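HD domain protein (Enterococcus faecalis, PDB 4LRL) probably hydrolyses deoxyribonucleoside triphosphates to deoxynucleosides and triphosphate, with allosteric activation and inhibition by bound nucleotides. Local coordinates at residues C[27-32]-C[173-178]; C[158-161]-C[165-168]; C[258-263]-C[433-438]. All coordinates share one frame; numbering follows the deposited sequence. Where two conformers were deposited one is given.

Contact 1: C[27-32]-C[173-178]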
# COMPACT_ATOMS: atom_id res chain seq x y z
N ILE C 27 29.82 -13.43 31.38
CA ILE C 27 29.65 -12.00 31.14
C ILE C 27 28.49 -11.49 32.01
O ILE C 27 27.47 -12.17 32.15
CB ILE C 27 29.35 -11.70 29.63
CG1 ILE C 27 30.32 -12.46 28.71
CG2 ILE C 27 29.39 -10.20 29.34
CD1 ILE C 27 29.74 -13.74 28.12
N PRO C 28 28.66 -10.29 32.62
CA PRO C 28 27.57 -9.69 33.40
C PRO C 28 26.25 -9.57 32.63
O PRO C 28 26.25 -9.23 31.44
CB PRO C 28 28.13 -8.31 33.75
CG PRO C 28 29.61 -8.56 33.88
CD PRO C 28 29.92 -9.55 32.78
N TYR C 29 25.15 -9.86 33.32
CA TYR C 29 23.81 -9.93 32.74
C TYR C 29 23.44 -8.72 31.87
O TYR C 29 22.89 -8.88 30.78
CB TYR C 29 22.79 -10.12 33.87
CG TYR C 29 21.40 -10.54 33.42
CD1 TYR C 29 21.21 -11.62 32.55
CD2 TYR C 29 20.27 -9.88 33.91
CE1 TYR C 29 19.93 -12.01 32.16
CE2 TYR C 29 18.99 -10.26 33.52
CZ TYR C 29 18.83 -11.32 32.65
OH TYR C 29 17.57 -11.70 32.27
N LYS C 30 23.76 -7.52 32.36
CA LYS C 30 23.48 -6.26 31.66
C LYS C 30 24.15 -6.20 30.28
O LYS C 30 23.64 -5.53 29.36
CB LYS C 30 23.90 -5.08 32.55
CG LYS C 30 24.21 -3.76 31.87
CD LYS C 30 25.15 -2.94 32.76
CE LYS C 30 26.31 -2.35 31.96
NZ LYS C 30 27.55 -2.23 32.80
N GLU C 31 25.26 -6.91 30.14
CA GLU C 31 26.05 -6.92 28.91
C GLU C 31 25.77 -8.13 28.02
O GLU C 31 26.28 -8.21 26.90
CB GLU C 31 27.54 -6.87 29.24
CG GLU C 31 28.03 -5.58 29.86
CD GLU C 31 29.45 -5.70 30.38
OE1 GLU C 31 30.35 -5.10 29.76
OE2 GLU C 31 29.68 -6.40 31.39
N GLN C 32 24.97 -9.07 28.51
CA GLN C 32 24.73 -10.33 27.79
C GLN C 32 24.00 -10.15 26.47
O GLN C 32 22.85 -9.71 26.43
CB GLN C 32 24.00 -11.34 28.68
CG GLN C 32 24.89 -12.04 29.69
CD GLN C 32 24.31 -13.35 30.18
OE1 GLN C 32 23.43 -13.94 29.55
NE2 GLN C 32 24.81 -13.82 31.31
N ASN C 173 16.14 -6.89 38.51
CA ASN C 173 16.98 -6.85 39.71
C ASN C 173 18.25 -7.69 39.53
O ASN C 173 19.27 -7.43 40.15
CB ASN C 173 16.16 -7.32 40.92
CG ASN C 173 16.98 -7.39 42.19
OD1 ASN C 173 17.29 -6.37 42.81
ND2 ASN C 173 17.31 -8.60 42.61
N ARG C 174 18.17 -8.69 38.65
CA ARG C 174 19.33 -9.46 38.24
C ARG C 174 20.28 -8.61 37.38
O ARG C 174 21.49 -8.88 37.35
CB ARG C 174 18.88 -10.71 37.48
CG ARG C 174 19.96 -11.73 37.20
CD ARG C 174 19.42 -12.85 36.34
NE ARG C 174 20.49 -13.60 35.69
CZ ARG C 174 20.29 -14.53 34.76
NH1 ARG C 174 19.06 -14.83 34.36
NH2 ARG C 174 21.33 -15.17 34.22
N VAL C 175 19.76 -7.59 36.70
CA VAL C 175 20.63 -6.62 36.01
C VAL C 175 21.52 -5.94 37.06
O VAL C 175 22.75 -5.97 36.96
CB VAL C 175 19.83 -5.55 35.22
CG1 VAL C 175 20.78 -4.50 34.62
CG2 VAL C 175 18.97 -6.19 34.13
N SER C 176 20.87 -5.32 38.04
CA SER C 176 21.51 -4.80 39.24
C SER C 176 20.43 -4.43 40.26
O SER C 176 19.29 -4.15 39.88
CB SER C 176 22.39 -3.58 38.93
OG SER C 176 21.64 -2.50 38.42
N ALA C 177 20.80 -4.45 41.54
CA ALA C 177 19.87 -4.18 42.64
C ALA C 177 18.95 -2.97 42.43
O ALA C 177 17.76 -3.03 42.72
CB ALA C 177 20.63 -4.05 43.97
N ASP C 178 19.52 -1.89 41.89
CA ASP C 178 18.84 -0.60 41.74
C ASP C 178 18.12 -0.45 40.40
O ASP C 178 17.41 0.54 40.17
CB ASP C 178 19.85 0.53 41.88
CG ASP C 178 21.00 0.42 40.88
OD1 ASP C 178 21.57 1.46 40.50
OD2 ASP C 178 21.33 -0.71 40.46
O HOH W 1 24.68 -6.93 35.04

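Contact 2: C[158-161]-C[165-168]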
# COMPACT_ATOMS: atom_id res chain seq x y z
N VAL C 158 4.35 0.17 37.68
CA VAL C 158 5.44 0.42 38.62
C VAL C 158 5.52 -0.72 39.63
O VAL C 158 6.61 -1.20 39.94
CB VAL C 158 5.30 1.80 39.33
CG1 VAL C 158 6.30 1.94 40.49
CG2 VAL C 158 5.47 2.93 38.32
N GLN C 159 4.36 -1.15 40.12
CA GLN C 159 4.26 -2.31 41.01
C GLN C 159 4.91 -3.55 40.40
O GLN C 159 5.68 -4.23 41.07
CB GLN C 159 2.80 -2.62 41.34
CG GLN C 159 2.18 -1.78 42.43
CD GLN C 159 0.77 -2.23 42.77
OE1 GLN C 159 0.48 -3.43 42.81
NE2 GLN C 159 -0.12 -1.27 43.00
N ILE C 160 4.58 -3.85 39.15
CA ILE C 160 5.07 -5.06 38.49
C ILE C 160 6.59 -5.02 38.34
O ILE C 160 7.29 -6.04 38.45
CB ILE C 160 4.40 -5.25 37.10
CG1 ILE C 160 2.91 -5.56 37.28
CG2 ILE C 160 5.11 -6.34 36.29
CD1 ILE C 160 2.08 -5.25 36.06
N ILE C 161 7.10 -3.82 38.11
CA ILE C 161 8.52 -3.61 37.93
C ILE C 161 9.25 -3.70 39.26
O ILE C 161 10.33 -4.27 39.33
CB ILE C 161 8.79 -2.25 37.26
CG1 ILE C 161 8.35 -2.29 35.80
CG2 ILE C 161 10.27 -1.86 37.38
CD1 ILE C 161 8.27 -0.93 35.13
N GLU C 165 7.61 -10.39 43.75
CA GLU C 165 6.76 -11.52 43.37
C GLU C 165 6.67 -11.77 41.86
O GLU C 165 6.21 -12.84 41.45
CB GLU C 165 5.36 -11.35 43.95
CG GLU C 165 4.58 -10.18 43.37
CD GLU C 165 3.44 -9.77 44.25
OE1 GLU C 165 2.31 -10.26 44.02
OE2 GLU C 165 3.66 -8.97 45.19
N THR C 166 7.08 -10.80 41.05
CA THR C 166 7.02 -10.94 39.59
C THR C 166 8.29 -11.49 38.95
O THR C 166 9.40 -11.33 39.46
CB THR C 166 6.60 -9.63 38.86
OG1 THR C 166 7.62 -8.63 39.01
CG2 THR C 166 5.25 -9.12 39.37
N GLU C 167 8.10 -12.15 37.81
CA GLU C 167 9.17 -12.60 36.93
C GLU C 167 9.94 -11.40 36.38
O GLU C 167 11.17 -11.47 36.24
CB GLU C 167 8.55 -13.41 35.79
CG GLU C 167 9.47 -14.39 35.08
CD GLU C 167 8.68 -15.47 34.35
OE1 GLU C 167 7.76 -16.07 34.96
OE2 GLU C 167 8.99 -15.74 33.17
N VAL C 168 9.23 -10.31 36.08
CA VAL C 168 9.82 -9.10 35.50
C VAL C 168 10.83 -8.44 36.44
O VAL C 168 11.91 -8.02 36.00
CB VAL C 168 8.74 -8.07 35.07
CG1 VAL C 168 9.32 -6.66 34.94
CG2 VAL C 168 8.09 -8.50 33.76

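Contact 3: C[258-263]-C[433-438]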
# COMPACT_ATOMS: atom_id res chain seq x y z
N SER C 258 -1.82 12.55 11.14
CA SER C 258 -2.25 11.16 11.37
C SER C 258 -2.86 10.99 12.76
O SER C 258 -3.86 10.26 12.93
CB SER C 258 -1.07 10.19 11.22
OG SER C 258 -0.53 10.26 9.91
N ARG C 259 -2.24 11.65 13.73
CA ARG C 259 -2.67 11.63 15.11
C ARG C 259 -4.11 12.11 15.19
O ARG C 259 -4.97 11.42 15.73
CB ARG C 259 -1.75 12.50 15.96
CG ARG C 259 -1.84 12.26 17.45
CD ARG C 259 -0.84 13.11 18.22
NE ARG C 259 -1.35 13.55 19.51
CZ ARG C 259 -0.63 14.22 20.41
NH1 ARG C 259 0.64 14.50 20.17
NH2 ARG C 259 -1.17 14.59 21.57
N TYR C 260 -4.37 13.27 14.59
CA TYR C 260 -5.69 13.91 14.59
C TYR C 260 -6.74 13.04 13.90
O TYR C 260 -7.83 12.82 14.42
CB TYR C 260 -5.61 15.30 13.94
CG TYR C 260 -6.94 15.94 13.57
CD1 TYR C 260 -7.66 16.68 14.49
CD2 TYR C 260 -7.47 15.81 12.28
CE1 TYR C 260 -8.87 17.27 14.16
CE2 TYR C 260 -8.67 16.40 11.94
CZ TYR C 260 -9.37 17.13 12.88
OH TYR C 260 -10.57 17.72 12.55
N GLN C 261 -6.41 12.56 12.70
CA GLN C 261 -7.38 11.73 11.96
C GLN C 261 -7.70 10.38 12.61
O GLN C 261 -8.86 9.95 12.57
CB GLN C 261 -7.09 11.62 10.44
CG GLN C 261 -5.74 11.07 10.05
CD GLN C 261 -5.33 11.47 8.63
OE1 GLN C 261 -6.11 12.05 7.86
NE2 GLN C 261 -4.08 11.15 8.27
N MET C 262 -6.71 9.75 13.27
CA MET C 262 -6.96 8.54 14.07
C MET C 262 -7.95 8.82 15.23
O MET C 262 -8.92 8.07 15.41
CB MET C 262 -5.67 7.92 14.60
CG MET C 262 -4.81 7.16 13.58
SD MET C 262 -5.61 5.76 12.73
CE MET C 262 -6.07 4.79 14.17
N TYR C 263 -7.71 9.89 16.00
CA TYR C 263 -8.62 10.33 17.07
C TYR C 263 -10.06 10.44 16.58
O TYR C 263 -10.93 9.72 17.08
CB TYR C 263 -8.22 11.70 17.63
CG TYR C 263 -7.02 11.72 18.56
CD1 TYR C 263 -5.99 10.78 18.44
CD2 TYR C 263 -6.89 12.71 19.54
CE1 TYR C 263 -4.88 10.81 19.28
CE2 TYR C 263 -5.78 12.75 20.38
CZ TYR C 263 -4.78 11.79 20.24
OH TYR C 263 -3.67 11.81 21.06
N ALA C 433 -4.22 22.12 16.04
CA ALA C 433 -4.07 22.34 17.47
C ALA C 433 -5.08 23.33 18.01
O ALA C 433 -5.47 23.26 19.18
CB ALA C 433 -2.66 22.79 17.79
N GLY C 434 -5.51 24.26 17.15
CA GLY C 434 -6.58 25.20 17.49
C GLY C 434 -7.96 24.56 17.37
O GLY C 434 -8.90 24.97 18.06
N GLN C 435 -8.08 23.57 16.49
CA GLN C 435 -9.35 22.85 16.30
C GLN C 435 -9.51 21.70 17.30
O GLN C 435 -10.49 20.94 17.24
CB GLN C 435 -9.49 22.33 14.87
CG GLN C 435 -10.95 22.22 14.41
CD GLN C 435 -11.23 20.98 13.57
OE1 GLN C 435 -10.43 20.04 13.55
NE2 GLN C 435 -12.37 20.97 12.89
N SER C 436 -8.56 21.57 18.22
CA SER C 436 -8.64 20.61 19.32
C SER C 436 -9.90 20.87 20.13
O SER C 436 -10.08 21.95 20.70
CB SER C 436 -7.40 20.71 20.22
OG SER C 436 -7.49 21.80 21.12
N GLN C 437 -10.79 19.88 20.15
CA GLN C 437 -12.01 19.93 20.95
C GLN C 437 -12.52 18.51 21.21
O GLN C 437 -11.96 17.54 20.69
CB GLN C 437 -13.09 20.79 20.27
CG GLN C 437 -13.19 20.62 18.75
CD GLN C 437 -13.66 21.90 18.06
OE1 GLN C 437 -12.88 22.56 17.37
NE2 GLN C 437 -14.93 22.24 18.26
N GLY C 438 -13.56 18.40 22.03
CA GLY C 438 -14.14 17.10 22.39
C GLY C 438 -15.65 17.21 22.48
O GLY C 438 -16.17 18.21 22.99

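Contact 1: C[27-32]-C[173-178]
Y29 and R174 carry this contact by stacking. The R174 guanidinium lies flat over one face of the Y29 ring. The two planes are 6° apart, and R174 CZ sits 4.0 Å from the ring centroid. CZ stands 26° off the ring normal, displaced toward the CD1-CE1 edge, and the closest pair is Y29 CE1 with R174 CZ at 3.6 Å. This is a cation-pi stack. R174 CD adds a CH-pi contact on the same face, 3.9 Å from the Y29 ring centroid. R174 is stretched out through CG, CD and NE, which lays its methylene groups and then its guanidinium across the ring.

The edge of the Y29 ring meets the backbone of V175, with Y29 CD2 3.6 Å from V175 N. Apolar packing is smaller. V175 CG2 lies 3.9 Å from Y29 CD2. The other methyl, V175 CG1, meets K30 CB at 3.8 Å, while the K30 amine turns off from 173-178.

The polar link between the backbones is one water. It accepts from K30 N and donates to V175 O, at 2.9 Å from each. Within 27-32, the Q32 side-chain amide reaches back to the carbonyl of I27 and ties the turn together.

The 3-10 turn 29-31 precedes strand 33-42 and rests on the end of helix 167-175. Helix 53-60 also packs here. Its V54 touches Y29 and V175, its Q53 touches Y29 and Q32, and its D57 is hydrogen-bonded to Y29 OH. This helix also carries the dGTP-binding N60, whose side chain is about 9 Å from that of Y29.

Contact 2: C[158-161]-C[165-168]
T166 sets its methyl against the branch methyl CG2 of I160, with T166 CG2 and I160 CG2 4.2 Å apart and the two side chains crossing at about a right angle. The T166 hydroxyl turns to the backbone carbonyl of I160. T166 OG1 can donate its one proton to I160 O, 2.7 Å away, or to S163 O; which of them takes it is not settled. With chi1 at 67°, OG1 stands between the T166 backbone N and carbonyl carbon. T166 is the N-cap of helix 167-175: OG1 accepts from Y169 N.

V168 follows two residues later, in the first turn of helix 167-175. V168 CB is 4.2 Å from I160 CG2, and V168 CG1 approaches I161 CA at 4.3 Å. These contacts close the short connection between helices 153-162 and 167-175. E63 of helix 62-65 takes the backbone N of E167 and of V168 on its two carboxylate oxygens.

One buried hydroxyl therefore serves both helices. It lies near carbonyls at the end of helix 153-162 and takes an N-H at the start of helix 167-175. The first N-H groups of helix 167-175, those of E167 and V168, probably help to stabilise the charge of E63.

Contact 3: C[258-263]-C[433-438]
Y260 and Q435 meet through their polar ends, the phenol oxygen of one facing the amide oxygen of the other. The modelled gap of 2.5 Å between Y260 OH and Q435 OE1 is doubtful. Y260 was deposited in two conformers, and Q435 is poorly ordered. The amide plane is turned 38° from the ring plane, and the side chains cross at about a right angle. Y260 projects from helix 249-267 with CG anti to its backbone N, chi1 166°. The Q435 chain comes to meet it with a bend at chi2.

The stronger polar partner of Y260 is E253 of the second subunit. In the conformer described, one carboxylate oxygen of E253 is hydrogen-bonded to Y260 OH. The other receives Q435 NE2, though the part of Q435 is less certain. H250 of that subunit packs on Y260, and its P427 packs on Q435.

Behind this shell, S436 OG donates to A433 O over 3.2 Å, from above the carbonyl plane, at the end of helix 427-434. The S436 side chain touches F398, whose ring makes an edge-to-face contact with Y263. On helix 249-267, R259 NE donates to Y263 OH in a long bond of 3.3 Å, with Y263 OH lying 27° out of the guanidinium plane. Both Y263 OH and R259 NH2 are hydrogen-bonded to D397 O.

The chemistry is that of a small polar subunit interface within the HD associated region. Bonds from Y260 and, less surely, Q435 would help to stabilise the negative charge of E253 beside these two buried residues.

Overall arrangement
Contacts 1 and 2 share helix 167-175. Contact 2 holds its start and contact 1 its end, and their centres are about 16 Å apart. Contact 2 is nested in the loop that contact 1 closes. Both lie beyond the first shell of one dGTP site: the side chain of Y29 is about 13 Å from the nucleotide, and that of V168 about 12 Å. Contact 2 is also near the nickel site of H90, H134, D135 and D207 without touching it, with the I161 side chain about 13 Å from the metal. Contact 3 lies across the chain's centre, about 35 Å from contact 2 and about 43 Å from contact 1 between centres. Its Y260 side chain is about 10 Å from a bound dTTP.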